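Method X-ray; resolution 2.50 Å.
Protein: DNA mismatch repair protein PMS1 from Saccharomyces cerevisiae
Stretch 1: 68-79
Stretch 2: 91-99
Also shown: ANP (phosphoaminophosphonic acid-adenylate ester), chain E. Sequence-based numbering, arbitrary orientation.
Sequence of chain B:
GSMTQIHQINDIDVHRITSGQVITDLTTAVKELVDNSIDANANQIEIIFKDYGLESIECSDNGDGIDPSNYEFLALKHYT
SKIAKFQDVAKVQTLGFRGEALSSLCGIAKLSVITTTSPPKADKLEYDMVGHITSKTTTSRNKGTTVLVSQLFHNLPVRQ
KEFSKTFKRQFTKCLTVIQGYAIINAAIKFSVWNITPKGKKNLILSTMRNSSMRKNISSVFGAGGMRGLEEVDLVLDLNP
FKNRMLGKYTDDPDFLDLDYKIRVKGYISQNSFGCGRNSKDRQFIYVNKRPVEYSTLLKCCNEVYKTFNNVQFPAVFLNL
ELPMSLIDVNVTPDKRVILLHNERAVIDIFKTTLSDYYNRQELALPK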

# COMPACT_ATOMS: atom_id res chain seq x y z
N PRO B 68 -25.63 -15.49 -16.45
CA PRO B 68 -25.02 -16.08 -17.65
C PRO B 68 -25.69 -15.64 -18.95
O PRO B 68 -25.04 -15.63 -20.00
CB PRO B 68 -25.17 -17.58 -17.42
CG PRO B 68 -25.05 -17.69 -15.94
CD PRO B 68 -25.91 -16.54 -15.45
N SER B 69 -26.97 -15.29 -18.88
CA SER B 69 -27.69 -14.88 -20.08
C SER B 69 -27.26 -13.50 -20.54
O SER B 69 -27.49 -13.14 -21.69
CB SER B 69 -29.20 -14.89 -19.83
OG SER B 69 -29.55 -13.95 -18.83
N ASN B 70 -26.63 -12.75 -19.64
CA ASN B 70 -26.17 -11.39 -19.94
C ASN B 70 -24.75 -11.34 -20.49
O ASN B 70 -24.35 -10.34 -21.08
CB ASN B 70 -26.28 -10.50 -18.70
CG ASN B 70 -27.71 -10.05 -18.41
OD1 ASN B 70 -27.98 -9.31 -17.47
ND2 ASN B 70 -28.65 -10.50 -19.24
N TYR B 71 -23.98 -12.41 -20.28
CA TYR B 71 -22.60 -12.48 -20.76
C TYR B 71 -22.41 -11.84 -22.13
O TYR B 71 -21.61 -10.94 -22.31
CB TYR B 71 -22.14 -13.94 -20.88
CG TYR B 71 -21.85 -14.67 -19.59
CD1 TYR B 71 -21.51 -16.03 -19.61
CD2 TYR B 71 -21.93 -14.03 -18.35
CE1 TYR B 71 -21.25 -16.73 -18.43
CE2 TYR B 71 -21.68 -14.73 -17.17
CZ TYR B 71 -21.35 -16.07 -17.22
OH TYR B 71 -21.13 -16.78 -16.06
N GLU B 72 -23.17 -12.34 -23.09
CA GLU B 72 -23.08 -11.90 -24.47
C GLU B 72 -23.41 -10.44 -24.76
O GLU B 72 -22.92 -9.89 -25.74
CB GLU B 72 -23.98 -12.79 -25.33
CG GLU B 72 -23.43 -13.07 -26.72
CD GLU B 72 -24.24 -14.14 -27.43
OE1 GLU B 72 -25.32 -13.82 -27.99
OE2 GLU B 72 -23.79 -15.31 -27.41
N PHE B 73 -24.25 -9.83 -23.93
CA PHE B 73 -24.65 -8.45 -24.15
C PHE B 73 -24.22 -7.49 -23.04
O PHE B 73 -24.67 -6.35 -22.99
CB PHE B 73 -26.17 -8.38 -24.32
CG PHE B 73 -26.72 -9.47 -25.19
CD1 PHE B 73 -27.01 -10.72 -24.65
CD2 PHE B 73 -26.91 -9.26 -26.55
CE1 PHE B 73 -27.49 -11.76 -25.46
CE2 PHE B 73 -27.39 -10.29 -27.37
CZ PHE B 73 -27.68 -11.54 -26.82
N LEU B 74 -23.35 -7.95 -22.17
CA LEU B 74 -22.92 -7.12 -21.07
C LEU B 74 -22.15 -5.85 -21.47
O LEU B 74 -22.45 -4.77 -20.98
CB LEU B 74 -22.08 -7.94 -20.09
CG LEU B 74 -21.98 -7.31 -18.71
CD1 LEU B 74 -23.37 -7.19 -18.13
CD2 LEU B 74 -21.09 -8.16 -17.80
N ALA B 75 -21.18 -5.98 -22.36
CA ALA B 75 -20.38 -4.83 -22.76
C ALA B 75 -20.58 -4.29 -24.19
O ALA B 75 -19.75 -3.53 -24.69
CB ALA B 75 -18.90 -5.13 -22.54
N LEU B 76 -21.67 -4.66 -24.84
CA LEU B 76 -21.93 -4.17 -26.18
C LEU B 76 -22.50 -2.76 -26.11
O LEU B 76 -23.18 -2.41 -25.14
CB LEU B 76 -22.95 -5.06 -26.90
CG LEU B 76 -22.57 -6.50 -27.26
CD1 LEU B 76 -23.78 -7.20 -27.84
CD2 LEU B 76 -21.42 -6.52 -28.25
N LYS B 77 -22.23 -1.96 -27.14
CA LYS B 77 -22.79 -0.61 -27.21
C LYS B 77 -24.17 -0.72 -27.86
O LYS B 77 -24.36 -1.49 -28.80
CB LYS B 77 -21.90 0.32 -28.03
CG LYS B 77 -20.99 1.18 -27.16
CD LYS B 77 -20.18 2.18 -27.96
CE LYS B 77 -19.39 3.05 -27.00
NZ LYS B 77 -18.34 3.82 -27.69
N HIS B 78 -25.13 0.04 -27.35
CA HIS B 78 -26.48 0.01 -27.87
C HIS B 78 -26.64 0.83 -29.15
O HIS B 78 -26.40 2.03 -29.15
CB HIS B 78 -27.46 0.49 -26.79
CG HIS B 78 -28.90 0.35 -27.16
ND1 HIS B 78 -29.63 1.37 -27.74
CD2 HIS B 78 -29.76 -0.69 -27.05
CE1 HIS B 78 -30.87 0.97 -27.95
NE2 HIS B 78 -30.97 -0.28 -27.54
N TYR B 79 -27.05 0.17 -30.23
CA TYR B 79 -27.29 0.82 -31.51
C TYR B 79 -28.63 0.33 -32.07
O TYR B 79 -28.81 -0.88 -32.27
CB TYR B 79 -26.21 0.44 -32.54
CG TYR B 79 -24.76 0.71 -32.17
CD1 TYR B 79 -23.81 -0.31 -32.29
CD2 TYR B 79 -24.32 1.98 -31.80
CE1 TYR B 79 -22.46 -0.08 -32.06
CE2 TYR B 79 -22.96 2.23 -31.56
CZ TYR B 79 -22.03 1.19 -31.69
OH TYR B 79 -20.68 1.40 -31.47
N LYS B 91 -36.89 -8.50 -25.59
CA LYS B 91 -36.08 -9.46 -24.84
C LYS B 91 -34.59 -9.07 -24.75
O LYS B 91 -34.06 -8.89 -23.65
CB LYS B 91 -36.23 -10.84 -25.48
CG LYS B 91 -35.47 -11.97 -24.81
CD LYS B 91 -36.10 -12.40 -23.49
CE LYS B 91 -35.40 -13.65 -22.95
NZ LYS B 91 -35.87 -14.06 -21.60
N VAL B 92 -33.91 -8.96 -25.90
CA VAL B 92 -32.49 -8.61 -25.89
C VAL B 92 -32.17 -7.34 -25.11
O VAL B 92 -31.13 -7.26 -24.48
CB VAL B 92 -31.90 -8.42 -27.32
CG1 VAL B 92 -31.71 -9.77 -27.97
CG2 VAL B 92 -32.81 -7.55 -28.17
N GLN B 93 -33.06 -6.36 -25.16
CA GLN B 93 -32.82 -5.10 -24.45
C GLN B 93 -32.99 -5.19 -22.93
O GLN B 93 -32.99 -4.17 -22.25
CB GLN B 93 -33.70 -3.98 -25.03
CG GLN B 93 -32.98 -3.17 -26.11
CD GLN B 93 -33.90 -2.32 -26.97
OE1 GLN B 93 -33.45 -1.41 -27.67
NE2 GLN B 93 -35.20 -2.61 -26.93
N THR B 94 -33.13 -6.41 -22.41
CA THR B 94 -33.24 -6.63 -20.97
C THR B 94 -32.10 -7.56 -20.60
O THR B 94 -31.96 -7.96 -19.45
CB THR B 94 -34.53 -7.35 -20.55
OG1 THR B 94 -34.56 -8.65 -21.15
CG2 THR B 94 -35.75 -6.56 -20.96
N LEU B 95 -31.29 -7.92 -21.60
CA LEU B 95 -30.17 -8.81 -21.38
C LEU B 95 -28.85 -8.07 -21.35
O LEU B 95 -27.79 -8.69 -21.29
CB LEU B 95 -30.12 -9.89 -22.47
CG LEU B 95 -31.36 -10.77 -22.60
CD1 LEU B 95 -31.12 -11.88 -23.62
CD2 LEU B 95 -31.69 -11.37 -21.24
N GLY B 96 -28.90 -6.74 -21.38
CA GLY B 96 -27.67 -5.99 -21.35
C GLY B 96 -27.75 -4.57 -21.85
O GLY B 96 -28.72 -3.87 -21.56
N PHE B 97 -26.74 -4.15 -22.59
CA PHE B 97 -26.66 -2.79 -23.13
C PHE B 97 -26.98 -1.76 -22.05
O PHE B 97 -27.56 -0.71 -22.33
CB PHE B 97 -27.64 -2.60 -24.29
CG PHE B 97 -27.63 -3.71 -25.30
CD1 PHE B 97 -28.35 -4.88 -25.08
CD2 PHE B 97 -26.90 -3.58 -26.47
CE1 PHE B 97 -28.35 -5.90 -26.02
CE2 PHE B 97 -26.89 -4.61 -27.42
CZ PHE B 97 -27.62 -5.77 -27.19
N ARG B 98 -26.64 -2.07 -20.80
CA ARG B 98 -26.91 -1.14 -19.72
C ARG B 98 -25.68 -0.29 -19.49
O ARG B 98 -24.55 -0.74 -19.69
CB ARG B 98 -27.25 -1.89 -18.42
CG ARG B 98 -28.61 -2.57 -18.41
CD ARG B 98 -28.90 -3.22 -17.06
NE ARG B 98 -28.09 -4.41 -16.82
CZ ARG B 98 -28.19 -5.54 -17.52
NH1 ARG B 98 -29.08 -5.63 -18.50
NH2 ARG B 98 -27.40 -6.57 -17.25
N GLY B 99 -25.92 0.96 -19.09
CA GLY B 99 -24.83 1.87 -18.80
C GLY B 99 -23.88 2.19 -19.93
O GLY B 99 -24.20 2.02 -21.11
PG ANP E . -24.35 2.80 -14.32
O1G ANP E . -22.93 2.42 -14.26
O2G ANP E . -24.98 2.81 -13.02
O3G ANP E . -24.63 4.11 -15.01
PB ANP E . -24.75 0.10 -15.16
O1B ANP E . -25.93 -0.64 -15.68
O2B ANP E . -24.22 -0.35 -13.89
N3B ANP E . -25.09 1.66 -15.19
PA ANP E . -22.14 -0.61 -16.25
O1A ANP E . -21.49 -0.02 -15.09
O2A ANP E . -21.48 -0.57 -17.58
O3A ANP E . -23.64 -0.06 -16.29
O5' ANP E . -22.25 -2.19 -16.08
C5' ANP E . -23.47 -2.74 -16.42
C4' ANP E . -23.91 -4.15 -16.34
O4' ANP E . -22.80 -5.02 -16.06
C3' ANP E . -24.73 -4.01 -15.09
O3' ANP E . -26.03 -3.52 -15.42
C2' ANP E . -24.62 -5.38 -14.49
O2' ANP E . -25.69 -6.15 -15.02
C1' ANP E . -23.18 -5.80 -14.94
N9 ANP E . -22.06 -5.65 -13.96
C8 ANP E . -20.95 -4.83 -13.97
N7 ANP E . -20.14 -4.94 -12.95
C5 ANP E . -20.75 -5.91 -12.19
C6 ANP E . -20.45 -6.55 -10.93
N6 ANP E . -19.36 -6.24 -10.24
N1 ANP E . -21.29 -7.53 -10.40
C2 ANP E . -22.44 -7.89 -11.08
N3 ANP E . -22.81 -7.35 -12.28
C4 ANP E . -21.95 -6.36 -12.78
O HOH W 1 -24.28 -3.81 -19.73

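Phe-97, Phe-73 and Leu-95 cover the most surface where these two stretches meet, and the backbone sets their positions. One main-chain hydrogen bond ties the segments: Phe-97 N donates to Phe-73 O at 3.0 Å, almost straight. Close approach here depends on Gly-96, whose CA lies 3.4 Å from Phe-73 O; a CB would clash with that oxygen, and the glycine's own phi and psi also call for a residue without one.

Phe-73 points its CA-to-CB bond toward the second stretch, and its ring gathers apolar neighbours: Phe-73 CD2 lies 3.6 Å from Phe-97 CZ, and Phe-73 CD1 3.9 Å from Leu-95 CB. The two phenyl rings meet obliquely, their planes at 38°. A flat hydrocarbon ring suits this place because it offers broad contact without polar groups to satisfy.

Phe-97 also packs against Leu-76, with Leu-76 CB 4.0 Å from Phe-97 CE2, and its face receives the edge of the His-78 ring in an offset edge-to-face pair. His-78 can serve polar chemistry as well: its NE2 donates to Gln-93 OE1 at 2.7 Å.

At the ligand side, Arg-98 NH2 donates to Asn-70 OD1 and to ANP O2', both at 2.8 Å, so the multivalent guanidinium joins both stretches to the nucleotide's ribose.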